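Local coordinates for protein precorrin-2 dehydrogenase (PDB 3DFZ) that oxidises precorrin-2 to sirohydrochlorin with NAD(+) as hydride acceptor, a homodimeric dehydrogenase serving siroheme and anaerobic adenosylcobalamin biosynthesis, at residues Leu27-Gly31 and Arg32-Val36; Pro62-Ser65 and Ala66-Glu70; Pro151-Thr154 and Lys155-Glu159. All coordinates share one frame; numbering follows the deposited sequence.

Contact 1: Leu27-Gly31 and Arg32-Val36; sequences LDLKG and RSVLV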
loop_
_atom_site.group_PDB
_atom_site.type_symbol
_atom_site.label_atom_id
_atom_site.label_comp_id
_atom_site.label_asym_id
_atom_site.label_seq_id
_atom_site.Cartn_x
_atom_site.Cartn_y
_atom_site.Cartn_z
ATOM N N LEU B 27 4.573 4.795 -1.822
ATOM C CA LEU B 27 5.836 5.330 -1.366
ATOM C C LEU B 27 6.497 6.092 -2.518
ATOM O O LEU B 27 6.704 5.523 -3.607
ATOM C CB LEU B 27 6.704 4.157 -0.888
ATOM C CG LEU B 27 8.054 4.347 -0.215
ATOM C CD1 LEU B 27 7.927 5.288 1.022
ATOM C CD2 LEU B 27 8.561 2.968 0.187
ATOM N N ASP B 28 6.790 7.380 -2.293
ATOM C CA ASP B 28 7.590 8.166 -3.234
ATOM C C ASP B 28 9.094 8.069 -2.939
ATOM O O ASP B 28 9.625 8.712 -2.016
ATOM C CB ASP B 28 7.142 9.636 -3.325
ATOM C CG ASP B 28 7.819 10.376 -4.479
ATOM O OD1 ASP B 28 8.576 9.730 -5.237
ATOM O OD2 ASP B 28 7.593 11.597 -4.640
ATOM N N LEU B 29 9.749 7.260 -3.766
ATOM C CA LEU B 29 11.195 7.011 -3.742
ATOM C C LEU B 29 12.048 7.958 -4.616
ATOM O O LEU B 29 13.258 7.809 -4.644
ATOM C CB LEU B 29 11.476 5.568 -4.173
ATOM C CG LEU B 29 10.897 4.379 -3.391
ATOM C CD1 LEU B 29 11.249 3.054 -4.080
ATOM C CD2 LEU B 29 11.347 4.387 -1.932
ATOM N N LYS B 30 11.437 8.898 -5.341
ATOM C CA LYS B 30 12.192 9.900 -6.121
ATOM C C LYS B 30 13.282 10.630 -5.309
ATOM O O LYS B 30 12.979 11.309 -4.325
ATOM C CB LYS B 30 11.233 10.925 -6.704
ATOM C CG LYS B 30 11.880 12.023 -7.525
ATOM C CD LYS B 30 10.810 12.938 -8.058
ATOM C CE LYS B 30 11.353 14.290 -8.512
ATOM N NZ LYS B 30 11.861 14.258 -9.926
ATOM N N GLY B 31 14.543 10.485 -5.709
ATOM C CA GLY B 31 15.628 11.148 -4.986
ATOM C C GLY B 31 15.870 10.592 -3.575
ATOM O O GLY B 31 16.402 11.291 -2.713
ATOM N N ARG B 32 15.484 9.340 -3.344
ATOM C CA ARG B 32 15.843 8.613 -2.119
ATOM C C ARG B 32 16.764 7.457 -2.459
ATOM O O ARG B 32 16.616 6.823 -3.504
ATOM C CB ARG B 32 14.610 8.023 -1.434
ATOM C CG ARG B 32 13.483 8.972 -1.286
ATOM C CD ARG B 32 13.794 9.965 -0.199
ATOM N NE ARG B 32 12.639 10.819 0.048
ATOM C CZ ARG B 32 12.374 11.409 1.214
ATOM N NH1 ARG B 32 13.185 11.226 2.261
ATOM N NH2 ARG B 32 11.296 12.179 1.325
ATOM N N SER B 33 17.674 7.167 -1.540
ATOM C CA SER B 33 18.534 6.016 -1.656
ATOM C C SER B 33 17.781 4.715 -1.382
ATOM O O SER B 33 17.043 4.622 -0.379
ATOM C CB SER B 33 19.701 6.143 -0.683
ATOM O OG SER B 33 19.256 6.095 0.657
ATOM N N VAL B 34 17.997 3.724 -2.261
ATOM C CA VAL B 34 17.417 2.372 -2.141
ATOM C C VAL B 34 18.493 1.275 -2.215
ATOM O O VAL B 34 19.203 1.165 -3.218
ATOM C CB VAL B 34 16.347 2.103 -3.236
ATOM C CG1 VAL B 34 15.937 0.638 -3.272
ATOM C CG2 VAL B 34 15.120 3.015 -3.034
ATOM N N LEU B 35 18.591 0.452 -1.169
ATOM C CA LEU B 35 19.516 -0.681 -1.174
ATOM C C LEU B 35 18.792 -1.996 -1.411
ATOM O O LEU B 35 17.906 -2.374 -0.654
ATOM C CB LEU B 35 20.330 -0.735 0.129
ATOM C CG LEU B 35 21.378 -1.856 0.287
ATOM C CD1 LEU B 35 22.607 -1.654 -0.612
ATOM C CD2 LEU B 35 21.774 -1.997 1.739
ATOM N N VAL B 36 19.165 -2.681 -2.481
ATOM C CA VAL B 36 18.708 -4.039 -2.708
ATOM C C VAL B 36 19.848 -4.995 -2.344
ATOM O O VAL B 36 20.903 -5.028 -3.003
ATOM C CB VAL B 36 18.219 -4.260 -4.156
ATOM C CG1 VAL B 36 17.714 -5.700 -4.346
ATOM C CG2 VAL B 36 17.124 -3.240 -4.531
HETATM O O HOH W 1 10.651 11.311 -2.053
#
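Arg32 folds back over the tight turn that precedes it, a local contact where the chain leaves the loop after strand 23-27 and enters strand 33-37. Leu29 to Arg32 form a type II beta turn, closed by Arg32 N donating to Leu29 O at 3.0 Å. Gly31 takes the third place of the turn, with phi at 68°, a value that glycine adopts most easily. The loop is shaped further by an Asx turn in which Lys30 N donates to Asp28 OD1 at 3.0 Å, meeting the carboxylate from above its plane.

The arginine bends at chi2 (-74°), which brings NE back to the turn, where it donates to a water 2.9 Å away lying in the guanidinium plane. That water in turn donates to Asp28 O at 2.8 Å and to Lys30 O, so one molecule joins two loop carbonyls to the side chain. Replaced by alanine, this side chain would probably be missed twice: the water would lose its N-H donor, and Asn114 O of the second subunit the hydrogen bond it receives from NH1. On the buried side Leu29 and Val34 cross at about a right angle, CD1 of Leu29 lying 4.0 Å from CG2 of Val34; branched apolar chains suit this inner face.

Both apolar side chains reach Phe50 of helix 41-50 and Phe94 of strand 94-97, while Leu27 pairs antiparallel with a strand of the second subunit. The turn therefore links that intersubunit ladder to the central strand of the parallel Rossmann-type sheet.

Contact 2: Pro62-Ser65 and Ala66-Glu70; sequences PTVS and AEINE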
loop_
_atom_site.group_PDB
_atom_site.type_symbol
_atom_site.label_atom_id
_atom_site.label_comp_id
_atom_site.label_asym_id
_atom_site.label_seq_id
_atom_site.Cartn_x
_atom_site.Cartn_y
_atom_site.Cartn_z
ATOM N N PRO B 62 27.398 -10.599 -4.362
ATOM C CA PRO B 62 28.667 -11.000 -5.017
ATOM C C PRO B 62 28.485 -11.238 -6.506
ATOM O O PRO B 62 29.403 -10.978 -7.285
ATOM C CB PRO B 62 29.064 -12.295 -4.293
ATOM C CG PRO B 62 27.832 -12.755 -3.585
ATOM C CD PRO B 62 27.036 -11.522 -3.268
ATOM N N THR B 63 27.294 -11.698 -6.884
ATOM C CA THR B 63 26.889 -11.831 -8.285
ATOM C C THR B 63 25.457 -11.311 -8.457
ATOM O O THR B 63 24.660 -11.316 -7.513
ATOM C CB THR B 63 27.048 -13.299 -8.815
ATOM O OG1 THR B 63 28.442 -13.661 -8.814
ATOM C CG2 THR B 63 26.516 -13.437 -10.248
ATOM N N VAL B 64 25.159 -10.892 -9.684
ATOM C CA VAL B 64 23.957 -10.181 -10.048
ATOM C C VAL B 64 23.433 -10.719 -11.400
ATOM O O VAL B 64 24.209 -11.242 -12.206
ATOM C CB VAL B 64 24.287 -8.644 -10.069
ATOM C CG1 VAL B 64 23.865 -7.964 -11.345
ATOM C CG2 VAL B 64 23.789 -7.939 -8.781
ATOM N N SER B 65 22.126 -10.613 -11.644
ATOM C CA SER B 65 21.516 -11.226 -12.841
ATOM C C SER B 65 21.769 -10.429 -14.137
ATOM O O SER B 65 22.114 -9.239 -14.092
ATOM C CB SER B 65 20.008 -11.458 -12.625
ATOM O OG SER B 65 19.338 -10.228 -12.354
ATOM N N ALA B 66 21.585 -11.098 -15.279
ATOM C CA ALA B 66 21.749 -10.498 -16.605
ATOM C C ALA B 66 20.912 -9.219 -16.830
ATOM O O ALA B 66 21.273 -8.347 -17.642
ATOM C CB ALA B 66 21.398 -11.535 -17.670
ATOM N N GLU B 67 19.775 -9.152 -16.139
ATOM C CA GLU B 67 18.863 -8.016 -16.211
ATOM C C GLU B 67 19.321 -6.867 -15.311
ATOM O O GLU B 67 19.270 -5.717 -15.722
ATOM C CB GLU B 67 17.423 -8.442 -15.896
ATOM C CG GLU B 67 17.315 -9.601 -14.923
ATOM C CD GLU B 67 16.862 -10.900 -15.577
ATOM O OE1 GLU B 67 15.793 -10.908 -16.224
ATOM O OE2 GLU B 67 17.567 -11.918 -15.429
ATOM N N ILE B 68 19.773 -7.178 -14.096
ATOM C CA ILE B 68 20.430 -6.180 -13.264
ATOM C C ILE B 68 21.664 -5.591 -13.992
ATOM O O ILE B 68 21.849 -4.375 -14.032
ATOM C CB ILE B 68 20.757 -6.709 -11.838
ATOM C CG1 ILE B 68 19.468 -7.167 -11.126
ATOM C CG2 ILE B 68 21.441 -5.629 -11.002
ATOM C CD1 ILE B 68 19.681 -8.013 -9.847
ATOM N N ASN B 69 22.469 -6.465 -14.600
ATOM C CA ASN B 69 23.592 -6.045 -15.437
ATOM C C ASN B 69 23.212 -5.084 -16.541
ATOM O O ASN B 69 23.880 -4.070 -16.732
ATOM C CB ASN B 69 24.317 -7.261 -16.017
ATOM C CG ASN B 69 25.409 -7.749 -15.119
ATOM O OD1 ASN B 69 26.425 -7.093 -14.989
ATOM N ND2 ASN B 69 25.212 -8.903 -14.481
ATOM N N GLU B 70 22.136 -5.397 -17.258
ATOM C CA GLU B 70 21.631 -4.534 -18.335
ATOM C C GLU B 70 21.148 -3.173 -17.803
ATOM O O GLU B 70 21.391 -2.138 -18.439
ATOM C CB GLU B 70 20.530 -5.247 -19.124
ATOM C CG GLU B 70 19.899 -4.455 -20.294
ATOM C CD GLU B 70 20.881 -3.960 -21.386
ATOM O OE1 GLU B 70 22.110 -4.235 -21.340
ATOM O OE2 GLU B 70 20.397 -3.267 -22.312
#
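Val64 and Ile68 set their side chains at about a right angle where the loop after strand 56-60 becomes helix 66-73. CG1 of Val64 lies 3.4 Å from CG2 of Ile68 and equally near its CB, tighter than usual for carbon atoms. The isoleucine divides its two branches between different partners: CG2, anti to the backbone N, meets the valine, whereas CG1, beside that N (chi1 -59°), comes 3.3 Å from OG of Ser65. Branched apolar residues suit this inward side, since each fills the space close to its own backbone.

Ser65 stands at the N-cap position. Its OG lies between its own backbone N and carbonyl carbon (chi1 59°), and it is hydrogen-bonded to Thr44 OG1, tying the start of this helix to helix 41-50. The bent chain of Glu67 passes alongside, its CG 3.3 Å from the serine OG.

The carbonyl of Ser65 is gripped twice by Asn69. The backbone N of Asn69 donates to Ser65 O at 2.8 Å, approaching nearly along the C=O axis, in the first turn of the helix. The asparagine ND2 donates to the same oxygen at 3.1 Å from well above the carbonyl plane, a more bent bond. A short amide suits this position because it can curl back to the carbonyl that its own backbone already holds.

Pro62 and Thr63, just before the cap, are inferred by similarity to bind NAD(+), so the contact probably lies at the cofactor end of the nucleotide-binding fold. Val64 and Ile68 pack on Val59 of strand 56-60 and Val79 of strand 77-80, and Ile68 also touches Ile47 of helix 41-50.

Contact 3: Pro151-Thr154 and Lys155-Glu159; sequences PLLT and KRIKE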
loop_
_atom_site.group_PDB
_atom_site.type_symbol
_atom_site.label_atom_id
_atom_site.label_comp_id
_atom_site.label_asym_id
_atom_site.label_seq_id
_atom_site.Cartn_x
_atom_site.Cartn_y
_atom_site.Cartn_z
ATOM N N PRO B 151 -0.450 -16.672 0.646
ATOM C CA PRO B 151 -0.079 -16.302 -0.728
ATOM C C PRO B 151 -1.013 -16.886 -1.787
ATOM O O PRO B 151 -1.224 -16.263 -2.818
ATOM C CB PRO B 151 1.347 -16.879 -0.886
ATOM C CG PRO B 151 1.878 -16.949 0.484
ATOM C CD PRO B 151 0.711 -17.158 1.423
ATOM N N LEU B 152 -1.567 -18.064 -1.515
ATOM C CA LEU B 152 -2.513 -18.730 -2.411
ATOM C C LEU B 152 -3.897 -18.060 -2.495
ATOM O O LEU B 152 -4.468 -17.917 -3.590
ATOM C CB LEU B 152 -2.610 -20.220 -2.050
ATOM C CG LEU B 152 -1.253 -20.936 -2.215
ATOM C CD1 LEU B 152 -1.159 -22.304 -1.496
ATOM C CD2 LEU B 152 -0.838 -21.074 -3.724
ATOM N N LEU B 153 -4.436 -17.646 -1.357
ATOM C CA LEU B 153 -5.640 -16.801 -1.362
ATOM C C LEU B 153 -5.421 -15.484 -2.132
ATOM O O LEU B 153 -6.222 -15.121 -2.961
ATOM C CB LEU B 153 -6.179 -16.553 0.071
ATOM C CG LEU B 153 -7.511 -15.765 0.146
ATOM C CD1 LEU B 153 -8.679 -16.500 -0.585
ATOM C CD2 LEU B 153 -7.913 -15.369 1.556
ATOM N N THR B 154 -4.322 -14.794 -1.874
ATOM C CA THR B 154 -3.950 -13.556 -2.564
ATOM C C THR B 154 -3.931 -13.727 -4.078
ATOM O O THR B 154 -4.475 -12.907 -4.825
ATOM C CB THR B 154 -2.550 -13.089 -2.062
ATOM O OG1 THR B 154 -2.621 -12.840 -0.653
ATOM C CG2 THR B 154 -2.055 -11.836 -2.787
ATOM N N LYS B 155 -3.301 -14.804 -4.526
ATOM C CA LYS B 155 -3.315 -15.170 -5.939
ATOM C C LYS B 155 -4.734 -15.457 -6.432
ATOM O O LYS B 155 -5.152 -14.912 -7.466
ATOM C CB LYS B 155 -2.387 -16.372 -6.158
ATOM C CG LYS B 155 -2.423 -17.053 -7.544
ATOM C CD LYS B 155 -1.331 -18.141 -7.604
ATOM C CE LYS B 155 -1.767 -19.380 -8.402
ATOM N NZ LYS B 155 -2.058 -19.124 -9.878
ATOM N N ARG B 156 -5.488 -16.288 -5.697
ATOM C CA ARG B 156 -6.897 -16.503 -6.055
ATOM C C ARG B 156 -7.720 -15.201 -6.246
ATOM O O ARG B 156 -8.429 -15.033 -7.255
ATOM C CB ARG B 156 -7.603 -17.437 -5.078
ATOM C CG ARG B 156 -9.065 -17.577 -5.423
ATOM C CD ARG B 156 -9.845 -18.298 -4.366
ATOM N NE ARG B 156 -9.604 -19.732 -4.491
ATOM C CZ ARG B 156 -10.426 -20.685 -4.076
ATOM N NH1 ARG B 156 -11.587 -20.371 -3.502
ATOM N NH2 ARG B 156 -10.079 -21.949 -4.260
ATOM N N ILE B 157 -7.626 -14.301 -5.274
ATOM C CA ILE B 157 -8.369 -13.054 -5.303
ATOM C C ILE B 157 -7.961 -12.154 -6.463
ATOM O O ILE B 157 -8.816 -11.533 -7.093
ATOM C CB ILE B 157 -8.257 -12.337 -3.923
ATOM C CG1 ILE B 157 -9.062 -13.070 -2.860
ATOM C CG2 ILE B 157 -8.655 -10.844 -3.978
ATOM C CD1 ILE B 157 -8.713 -12.574 -1.440
ATOM N N LYS B 158 -6.659 -12.085 -6.737
ATOM C CA LYS B 158 -6.116 -11.353 -7.882
ATOM C C LYS B 158 -6.645 -11.877 -9.220
ATOM O O LYS B 158 -6.978 -11.078 -10.113
ATOM C CB LYS B 158 -4.598 -11.447 -7.877
ATOM C CG LYS B 158 -3.881 -10.586 -8.947
ATOM C CD LYS B 158 -2.437 -11.099 -9.163
ATOM C CE LYS B 158 -1.808 -10.414 -10.335
ATOM N NZ LYS B 158 -0.299 -10.356 -10.290
ATOM N N GLU B 159 -6.712 -13.207 -9.354
ATOM C CA GLU B 159 -7.410 -13.866 -10.461
ATOM C C GLU B 159 -8.923 -13.564 -10.502
ATOM O O GLU B 159 -9.485 -13.330 -11.591
ATOM C CB GLU B 159 -7.219 -15.380 -10.400
ATOM C CG GLU B 159 -5.811 -15.828 -10.676
ATOM C CD GLU B 159 -5.603 -17.304 -10.449
ATOM O OE1 GLU B 159 -6.478 -17.973 -9.829
ATOM O OE2 GLU B 159 -4.550 -17.788 -10.915
#
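Lys155, Leu153 and Thr154 carry most of this local contact in the first turns of helix 151-164. CB of Lys155 rests 3.5 Å from Pro151 O, while its backbone N donates to that same oxygen at 3.1 Å. Its chain starts anti to the backbone N (chi1 171°) and bends farther out, bringing NZ within 3.0 Å of OE2 of Glu159 in a salt bridge, the nitrogen meeting OE2 from above the carboxylate plane. Lysine and glutamate suit this exposed face, four residues apart.

Leu153 meets Ile157 one turn on, CG of the leucine lying 3.8 Å from CD1 of the isoleucine. These apolar chains line the buried face, packing on Leu176 and Tyr165, respectively, of the second subunit. Behind them Ile157 N donates to Leu153 O at 2.8 Å, nearly straight on to the carbonyl.

Thr154 O accepts from Lys158 N at 3.0 Å. The threonine OG1 is hydrogen-bonded to Thr146 OG1 and Ser150 O, polar partners that fit a threonine near the helix start.

The chemistry is thus that of an amphipathic helix: regular i to i+4 backbone bonds, an ion pair outward and aliphatic chains toward the dimer partner.

In the fold
The three contacts follow one another along the chain, neither nesting nor crossing, and each is local. Contact 1 closes the turn between strand 23-27 and strand 33-37, the entry to the parallel sheet. The chain then runs through helix 41-50 and strand 56-60 to contact 2, where a loop closes onto helix 66-73; the two centres are 19 Å apart, and both contacts pack on helix 41-50. Contact 3 begins helix 151-164, beyond the antiparallel pair 129-137 and 140-145, in the sirohaem-synthesis central region. It lies across the chain's centre from contact 1, centres 28 Å apart, yet both touch the second subunit.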